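Local coordinates for protein FLUORESCENT IN BLUE LIGHT, chloroplastic (Arabidopsis thaliana, PDB 4YVO), which negatively regulates tetrapyrrole biosynthesis, including that of chlorophyll, in chloroplasts, probably by repressing glutamyl-tRNA reductase, and is represented here by its tetratricopeptide repeat domain, at residues E90-A95 and A120-E125. Numbering follows the deposited sequence.
Sequences EEKKAA and AISKRE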
loop_
_atom_site.group_PDB
_atom_site.type_symbol
_atom_site.label_atom_id
_atom_site.label_comp_id
_atom_site.label_asym_id
_atom_site.label_seq_id
_atom_site.Cartn_x
_atom_site.Cartn_y
_atom_site.Cartn_z
ATOM N N GLU A 90 4.563 -8.917 5.538
ATOM C CA GLU A 90 3.221 -9.160 5.027
ATOM C C GLU A 90 2.306 -7.977 5.326
ATOM O O GLU A 90 1.390 -7.676 4.553
ATOM C CB GLU A 90 2.644 -10.456 5.599
ATOM C CG GLU A 90 3.425 -11.698 5.194
ATOM C CD GLU A 90 3.639 -11.782 3.699
ATOM O OE1 GLU A 90 2.651 -11.993 2.967
ATOM O OE2 GLU A 90 4.794 -11.630 3.251
ATOM N N GLU A 91 2.556 -7.300 6.442
ATOM C CA GLU A 91 1.790 -6.107 6.781
ATOM C C GLU A 91 1.915 -5.047 5.691
ATOM O O GLU A 91 0.934 -4.400 5.325
ATOM C CB GLU A 91 2.235 -5.534 8.131
ATOM C CG GLU A 91 1.342 -4.422 8.628
ATOM C CD GLU A 91 1.813 -3.823 9.937
ATOM O OE1 GLU A 91 2.797 -4.342 10.519
ATOM O OE2 GLU A 91 1.202 -2.825 10.388
ATOM N N LYS A 92 3.125 -4.870 5.177
ATOM C CA LYS A 92 3.349 -3.922 4.093
ATOM C C LYS A 92 2.582 -4.302 2.826
ATOM O O LYS A 92 2.080 -3.428 2.124
ATOM C CB LYS A 92 4.855 -3.751 3.820
ATOM C CG LYS A 92 5.557 -2.994 4.947
ATOM C CD LYS A 92 6.938 -2.478 4.568
ATOM C CE LYS A 92 7.876 -3.577 4.147
ATOM N NZ LYS A 92 9.210 -3.054 3.667
ATOM N N LYS A 93 2.482 -5.595 2.534
ATOM C CA LYS A 93 1.734 -6.032 1.357
ATOM C C LYS A 93 0.243 -5.712 1.528
ATOM O O LYS A 93 -0.432 -5.284 0.583
ATOM C CB LYS A 93 1.932 -7.530 1.102
ATOM C CG LYS A 93 3.374 -7.937 0.803
ATOM C CD LYS A 93 3.477 -9.434 0.524
ATOM C CE LYS A 93 4.929 -9.886 0.474
ATOM N NZ LYS A 93 5.054 -11.373 0.473
ATOM N N ALA A 94 -0.268 -5.922 2.734
ATOM C CA ALA A 94 -1.668 -5.622 3.011
ATOM C C ALA A 94 -1.924 -4.117 2.915
ATOM O O ALA A 94 -2.925 -3.687 2.336
ATOM C CB ALA A 94 -2.077 -6.165 4.384
ATOM N N ALA A 95 -1.010 -3.322 3.467
ATOM C CA ALA A 95 -1.152 -1.872 3.429
ATOM C C ALA A 95 -1.129 -1.349 1.993
ATOM O O ALA A 95 -1.916 -0.472 1.641
ATOM C CB ALA A 95 -0.071 -1.200 4.267
ATOM N N ALA A 120 6.433 3.777 6.783
ATOM C CA ALA A 120 6.684 3.796 8.217
ATOM C C ALA A 120 7.208 2.455 8.724
ATOM O O ALA A 120 8.163 2.416 9.498
ATOM C CB ALA A 120 5.430 4.209 8.976
ATOM N N ILE A 121 6.597 1.359 8.271
ATOM C CA ILE A 121 7.042 0.026 8.670
ATOM C C ILE A 121 8.464 -0.219 8.166
ATOM O O ILE A 121 9.312 -0.767 8.877
ATOM C CB ILE A 121 6.087 -1.065 8.127
ATOM C CG1 ILE A 121 4.693 -0.929 8.749
ATOM C CG2 ILE A 121 6.655 -2.464 8.370
ATOM C CD1 ILE A 121 3.614 -1.620 7.945
ATOM N N SER A 122 8.737 0.213 6.940
ATOM C CA SER A 122 10.069 0.037 6.365
ATOM C C SER A 122 11.157 0.725 7.182
ATOM O O SER A 122 12.242 0.180 7.350
ATOM C CB SER A 122 10.098 0.527 4.923
ATOM O OG SER A 122 9.234 -0.267 4.118
ATOM N N LYS A 123 10.866 1.916 7.691
ATOM C CA LYS A 123 11.831 2.616 8.531
ATOM C C LYS A 123 12.026 1.897 9.858
ATOM O O LYS A 123 13.159 1.694 10.305
ATOM C CB LYS A 123 11.409 4.067 8.767
ATOM C CG LYS A 123 11.559 4.952 7.548
ATOM C CD LYS A 123 11.174 6.383 7.882
ATOM C CE LYS A 123 11.014 7.227 6.636
ATOM N NZ LYS A 123 12.260 7.311 5.843
ATOM N N ARG A 124 10.925 1.501 10.487
ATOM C CA ARG A 124 11.005 0.812 11.770
ATOM C C ARG A 124 11.781 -0.500 11.676
ATOM O O ARG A 124 12.542 -0.847 12.583
ATOM C CB ARG A 124 9.612 0.564 12.355
ATOM C CG ARG A 124 8.933 1.818 12.882
ATOM C CD ARG A 124 7.756 1.486 13.791
ATOM N NE ARG A 124 6.758 0.661 13.116
ATOM C CZ ARG A 124 5.726 1.143 12.429
ATOM N NH1 ARG A 124 5.542 2.452 12.324
ATOM N NH2 ARG A 124 4.874 0.311 11.850
ATOM N N GLU A 125 11.586 -1.226 10.579
ATOM C CA GLU A 125 12.202 -2.539 10.419
ATOM C C GLU A 125 13.519 -2.509 9.677
ATOM O O GLU A 125 14.160 -3.546 9.533
ATOM C CB GLU A 125 11.261 -3.476 9.663
ATOM C CG GLU A 125 9.931 -3.672 10.330
ATOM C CD GLU A 125 10.071 -4.251 11.713
ATOM O OE1 GLU A 125 10.913 -5.154 11.902
ATOM O OE2 GLU A 125 9.339 -3.792 12.615
HETATM O O HOH W 1 4.578 -3.010 12.187
#
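Glu91 meets Ile121 first: the methyl CD1 of Ile121 sits over the face of the Glu91 carboxylate, almost straight above its carbon CD at 3.5 Å, the two side chains running at a slant to each other. Glu91 gets there fully stretched, CG anti to the backbone N (chi1 -172°) and the chain straight beyond it. Its two oxygens then part company. OE2 is hydrogen-bonded to Gln83 NE2 of helix 68-84, while OE1 accepts from a water at 2.8 Å. A weak bond from Arg124 NH2 to the same water is doubtful, since Arg124 adopts two conformers and the link belongs to one of them.

One residue on, Lys92 slides past Ile121 in the opposite direction, its CG packed 3.6 Å from the branch methyl CG2. A bend at chi3 (-59°) then turns the chain along Ser122, where NZ donates a hydrogen bond to OG at 2.8 Å. This buried ammonium is well supplied with acceptors, for it also bonds to Ser129 O and forms a salt bridge with Glu127 OE1, both of them a few residues further along the chain from Ser122; Ser122 OG bonds in turn to Val118 O, one turn back in its own helix. Further along, Ala95 packs on Met117 and Val118 of helix 108-125.

The segment axes come within 10.4 Å at 166°, nearly antiparallel, with Lys92 and Ile121 as the nearest pair of CA atoms, 7.1 Å apart. Here the first turns of helix 88-104 pack beside the last part of helix 108-125, the antiparallel helix pair of a tetratricopeptide repeat, in this chain its second.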